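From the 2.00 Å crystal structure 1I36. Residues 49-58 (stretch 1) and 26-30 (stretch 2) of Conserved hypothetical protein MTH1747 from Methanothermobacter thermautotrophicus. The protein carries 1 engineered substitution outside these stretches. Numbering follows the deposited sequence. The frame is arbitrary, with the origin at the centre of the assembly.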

# COMPACT_ATOMS: atom_id res chain seq x y z
N THR A 49 33.30 -15.24 -30.40
CA THR A 49 34.27 -16.24 -30.02
C THR A 49 33.61 -17.57 -29.65
O THR A 49 32.42 -17.74 -29.82
CB THR A 49 35.08 -15.71 -28.85
OG1 THR A 49 36.17 -16.60 -28.57
CG2 THR A 49 34.19 -15.57 -27.60
N SER A 50 34.40 -18.52 -29.13
CA SER A 50 33.83 -19.81 -28.77
C SER A 50 33.14 -19.73 -27.41
O SER A 50 33.39 -18.81 -26.63
CB SER A 50 34.92 -20.89 -28.72
OG SER A 50 35.76 -20.75 -27.59
N GLU A 51 32.29 -20.71 -27.14
CA GLU A 51 31.54 -20.80 -25.89
C GLU A 51 32.52 -20.85 -24.73
O GLU A 51 32.37 -20.12 -23.75
CB GLU A 51 30.66 -22.05 -25.93
CG GLU A 51 29.72 -22.28 -24.76
CD GLU A 51 29.10 -23.69 -24.78
OE1 GLU A 51 28.96 -24.24 -25.90
OE2 GLU A 51 28.77 -24.24 -23.71
N GLU A 52 33.56 -21.68 -24.85
CA GLU A 52 34.57 -21.81 -23.81
C GLU A 52 35.43 -20.56 -23.59
O GLU A 52 35.88 -20.30 -22.47
CB GLU A 52 35.42 -23.05 -24.02
CG GLU A 52 34.73 -24.30 -23.45
CD GLU A 52 35.48 -25.60 -23.70
OE1 GLU A 52 36.70 -25.68 -23.40
OE2 GLU A 52 34.82 -26.56 -24.17
N ASP A 53 35.60 -19.76 -24.64
CA ASP A 53 36.37 -18.54 -24.50
C ASP A 53 35.55 -17.54 -23.65
O ASP A 53 36.11 -16.82 -22.83
CB ASP A 53 36.72 -17.95 -25.87
CG ASP A 53 37.68 -16.77 -25.78
OD1 ASP A 53 38.48 -16.73 -24.83
OD2 ASP A 53 37.62 -15.88 -26.64
N VAL A 54 34.23 -17.56 -23.82
CA VAL A 54 33.33 -16.68 -23.06
C VAL A 54 33.50 -17.00 -21.60
O VAL A 54 33.79 -16.11 -20.80
CB VAL A 54 31.86 -16.92 -23.47
CG1 VAL A 54 30.90 -16.13 -22.54
CG2 VAL A 54 31.67 -16.47 -24.89
N TYR A 55 33.45 -18.30 -21.26
CA TYR A 55 33.58 -18.77 -19.89
C TYR A 55 34.88 -18.42 -19.24
O TYR A 55 34.99 -18.51 -18.02
CB TYR A 55 33.41 -20.31 -19.79
CG TYR A 55 32.11 -20.83 -20.36
CD1 TYR A 55 30.97 -20.02 -20.43
CD2 TYR A 55 32.01 -22.15 -20.82
CE1 TYR A 55 29.75 -20.52 -20.93
CE2 TYR A 55 30.80 -22.66 -21.32
CZ TYR A 55 29.68 -21.84 -21.37
OH TYR A 55 28.49 -22.35 -21.86
N SER A 56 35.90 -18.11 -20.04
CA SER A 56 37.22 -17.76 -19.50
C SER A 56 37.34 -16.32 -19.04
O SER A 56 38.33 -15.96 -18.38
CB SER A 56 38.34 -18.07 -20.50
OG SER A 56 38.37 -17.09 -21.53
N CYS A 57 36.39 -15.46 -19.41
CA CYS A 57 36.45 -14.07 -18.99
C CYS A 57 36.33 -13.94 -17.48
O CYS A 57 35.66 -14.75 -16.83
CB CYS A 57 35.33 -13.28 -19.65
SG CYS A 57 35.43 -13.24 -21.41
N PRO A 58 36.99 -12.92 -16.88
CA PRO A 58 36.92 -12.73 -15.42
C PRO A 58 35.50 -12.43 -14.91
O PRO A 58 35.20 -12.63 -13.73
CB PRO A 58 37.92 -11.59 -15.17
CG PRO A 58 37.90 -10.83 -16.46
CD PRO A 58 37.90 -11.93 -17.49
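Stretch 2 26-30: VVTSL

Stretch 2 enters as an extended strand, Val 26 to Thr 28, and runs from beside Val 54 and Cys 57 toward the start of the helix, roughly against the helix direction. Two nearest CA pairs define the register: Ser 29 CA lies 5.2 Å from Thr 49 CA, and Thr 28 CA 5.8 Å from Val 54 CA. One direct backbone hydrogen bond crosses here, Thr 49 N to Thr 28 O at 3.1 Å (154°). Beyond it, Ser 29 CA approaches Thr 49 O at 3.4 Å.

Strand alternation sorts the side chains: CA-to-CB points away at Val 26 and Thr 28 but toward stretch 1 at Val 27. With chi1 at -45° (m), Val 27 places CG2 3.6 Å from Cys 57 SG, 4.2 Å from Val 54 CG2 and 4.1 Å from Thr 49 CG2, a shared apolar contact. Val 54, chi1 t, also brings CG2 to 3.6 Å from Ser 29 N.

The t rotamer of Thr 49 serves two contacts, CG2 facing Val 27 while OG1 donates to Asp 53 OD2 at 2.5 Å. Ser 50, chi1 p, turns OG back to cap the helix, accepting from Asp 53 N at 3.1 Å. Ser 29 OG, chi1 t, lies 2.8 Å from water 1, which donates to Thr 49 O at 3.2 Å.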

# COMPACT_ATOMS: atom_id res chain seq x y z
N VAL A 26 33.93 -6.63 -24.81
CA VAL A 26 32.80 -7.51 -24.51
C VAL A 26 32.79 -8.65 -25.52
O VAL A 26 32.98 -8.40 -26.71
CB VAL A 26 31.47 -6.72 -24.54
CG1 VAL A 26 31.57 -5.57 -23.56
CG2 VAL A 26 31.24 -6.11 -25.89
N VAL A 27 32.59 -9.89 -25.05
CA VAL A 27 32.60 -11.05 -25.96
C VAL A 27 31.40 -11.96 -25.75
O VAL A 27 30.81 -12.00 -24.68
CB VAL A 27 33.90 -11.93 -25.81
CG1 VAL A 27 35.16 -11.07 -25.75
CG2 VAL A 27 33.81 -12.85 -24.62
N THR A 28 31.04 -12.71 -26.79
CA THR A 28 29.91 -13.63 -26.69
C THR A 28 30.04 -14.68 -27.81
O THR A 28 30.75 -14.46 -28.78
CB THR A 28 28.57 -12.86 -26.85
OG1 THR A 28 27.51 -13.69 -26.37
CG2 THR A 28 28.29 -12.54 -28.30
N SER A 29 29.36 -15.82 -27.64
CA SER A 29 29.36 -16.91 -28.61
C SER A 29 28.05 -16.89 -29.36
O SER A 29 26.99 -16.94 -28.75
CB SER A 29 29.53 -18.24 -27.90
OG SER A 29 29.47 -19.31 -28.82
N LEU A 30 28.11 -16.82 -30.69
CA LEU A 30 26.89 -16.78 -31.51
C LEU A 30 26.46 -18.12 -32.13
O LEU A 30 25.46 -18.18 -32.85
CB LEU A 30 27.02 -15.73 -32.61
CG LEU A 30 27.13 -14.27 -32.16
CD1 LEU A 30 27.41 -13.40 -33.37
CD2 LEU A 30 25.85 -13.83 -31.46
O HOH W 1 30.61 -19.86 -31.29
O HOH W 2 30.67 -16.48 -31.86